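Local structure of probable ubiquitin-conjugating enzyme E2-19 kDa (Caenorhabditis elegans, 1PZV) at residues I73-H78 against A155-R160. The protein probably catalyses the covalent attachment of ubiquitin to other proteins, as an E2 enzyme that receives ubiquitin as a thioester from the E1 activating enzyme. Sequence-based numbering, arbitrary orientation.
Sequences ISEIWH and AQCVRR
Cys-157 points from helix 147-161 toward the extended backbone of Glu-75, Ile-76 and Trp-77, and its thiol makes the close, buried half of the contact. With Cys-157 SG beside its own backbone N (chi1 -71°) and anti to the carbonyl carbon, the sulfur rests against main-chain atoms, 3.6 Å from Ile-76 CA and 3.5 Å from Trp-77 N. Cys-157 CB packs beside the carbonyl of Glu-75, 3.5 Å from Glu-75 O, and Trp-77 CB lies 4.1 Å from Cys-157 SG before the indole turns off toward Phe-150 and helix 137-144. Ile-76 directs its side chain the opposite way, onto Phe-53 and Leu-126. In the UBC fold of E2 enzymes, this places the C-terminal helix against the loop that follows the last strand of the four-stranded meander, on the way to the predicted thioester cysteine, Cys-88; the side chains of Ile-76 and Cys-88 are about 11 Å apart. The exposed side is looser and charged. Glu-75 and Arg-160 form a long salt bridge, Glu-75 OE2 to Arg-160 NH2 3.7 Å. The carboxylate and guanidinium planes are 43° apart, and because the oxygen sits far off the guanidinium plane, the two groups attract by charge alone.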
# COMPACT_ATOMS: atom_id res chain seq x y z
N ILE A 73 7.39 4.21 1.18
CA ILE A 73 8.44 5.15 1.46
C ILE A 73 7.69 6.11 2.32
O ILE A 73 6.49 6.17 2.18
CB ILE A 73 9.01 5.81 0.18
CG1 ILE A 73 9.86 4.78 -0.59
CG2 ILE A 73 9.84 7.04 0.52
CD1 ILE A 73 10.57 5.33 -1.80
N SER A 74 8.29 6.86 3.23
CA SER A 74 7.44 7.71 4.05
C SER A 74 7.02 6.92 5.26
O SER A 74 6.20 6.01 5.17
CB SER A 74 6.24 8.25 3.28
OG SER A 74 6.45 9.59 2.86
N GLU A 75 7.57 7.29 6.40
CA GLU A 75 7.30 6.69 7.70
C GLU A 75 5.82 6.36 7.87
O GLU A 75 4.96 7.20 7.60
CB GLU A 75 7.70 7.70 8.79
CG GLU A 75 8.98 7.39 9.53
CD GLU A 75 8.76 6.36 10.60
OE1 GLU A 75 8.68 5.17 10.26
OE2 GLU A 75 8.65 6.74 11.79
N ILE A 76 5.53 5.15 8.32
CA ILE A 76 4.15 4.76 8.58
C ILE A 76 4.18 3.71 9.69
O ILE A 76 5.08 2.87 9.72
CB ILE A 76 3.47 4.18 7.32
CG1 ILE A 76 1.98 3.97 7.61
CG2 ILE A 76 4.14 2.87 6.91
CD1 ILE A 76 1.14 3.81 6.36
N TRP A 77 3.23 3.79 10.61
CA TRP A 77 3.18 2.84 11.73
C TRP A 77 1.97 1.94 11.59
O TRP A 77 0.85 2.31 11.97
CB TRP A 77 3.14 3.58 13.07
CG TRP A 77 3.41 2.69 14.26
CD1 TRP A 77 2.53 2.37 15.26
CD2 TRP A 77 4.61 1.96 14.54
NE1 TRP A 77 3.11 1.47 16.13
CE2 TRP A 77 4.38 1.20 15.71
CE3 TRP A 77 5.86 1.86 13.90
CZ2 TRP A 77 5.36 0.36 16.26
CZ3 TRP A 77 6.83 1.02 14.46
CH2 TRP A 77 6.57 0.28 15.62
N HIS A 78 2.19 0.76 11.03
CA HIS A 78 1.11 -0.19 10.81
C HIS A 78 1.50 -1.66 11.04
O HIS A 78 2.61 -2.10 10.69
CB HIS A 78 0.55 -0.03 9.39
CG HIS A 78 -0.77 -0.70 9.18
ND1 HIS A 78 -1.97 -0.11 9.54
CD2 HIS A 78 -1.10 -1.91 8.67
CE1 HIS A 78 -2.97 -0.92 9.25
NE2 HIS A 78 -2.46 -2.03 8.73
N ALA A 155 -0.10 9.52 14.42
CA ALA A 155 -0.17 10.97 14.25
C ALA A 155 1.20 11.53 13.91
O ALA A 155 1.33 12.49 13.15
CB ALA A 155 -0.72 11.61 15.51
N GLN A 156 2.23 10.93 14.49
CA GLN A 156 3.59 11.38 14.22
C GLN A 156 3.93 11.13 12.75
O GLN A 156 4.63 11.92 12.13
CB GLN A 156 4.58 10.65 15.13
CG GLN A 156 4.40 10.97 16.61
CD GLN A 156 5.33 10.15 17.50
OE1 GLN A 156 5.28 10.24 18.73
NE2 GLN A 156 6.19 9.34 16.87
N CYS A 157 3.42 10.02 12.22
CA CYS A 157 3.66 9.66 10.82
C CYS A 157 2.83 10.54 9.87
O CYS A 157 3.27 10.87 8.77
CB CYS A 157 3.34 8.17 10.59
SG CYS A 157 4.52 6.99 11.33
N VAL A 158 1.63 10.92 10.32
CA VAL A 158 0.75 11.77 9.53
C VAL A 158 1.24 13.22 9.51
O VAL A 158 1.09 13.91 8.50
CB VAL A 158 -0.67 11.74 10.08
CG1 VAL A 158 -1.54 12.72 9.34
CG2 VAL A 158 -1.24 10.34 9.93
N ARG A 159 1.81 13.67 10.62
CA ARG A 159 2.33 15.04 10.74
C ARG A 159 3.59 15.14 9.90
O ARG A 159 3.89 16.18 9.33
CB ARG A 159 2.67 15.36 12.19
CG ARG A 159 1.64 16.19 12.96
CD ARG A 159 2.00 16.26 14.45
NE ARG A 159 1.21 17.25 15.19
CZ ARG A 159 1.30 17.46 16.51
NH1 ARG A 159 0.55 18.39 17.09
NH2 ARG A 159 2.14 16.74 17.25
N ARG A 160 4.34 14.05 9.85
CA ARG A 160 5.58 14.04 9.08
C ARG A 160 5.30 13.94 7.59
O ARG A 160 6.04 14.50 6.78
CB ARG A 160 6.48 12.89 9.53
CG ARG A 160 7.90 13.01 9.01
CD ARG A 160 8.77 11.80 9.38
NE ARG A 160 8.93 11.63 10.82
CZ ARG A 160 9.66 10.68 11.40
NH1 ARG A 160 9.74 10.60 12.72
NH2 ARG A 160 10.31 9.80 10.65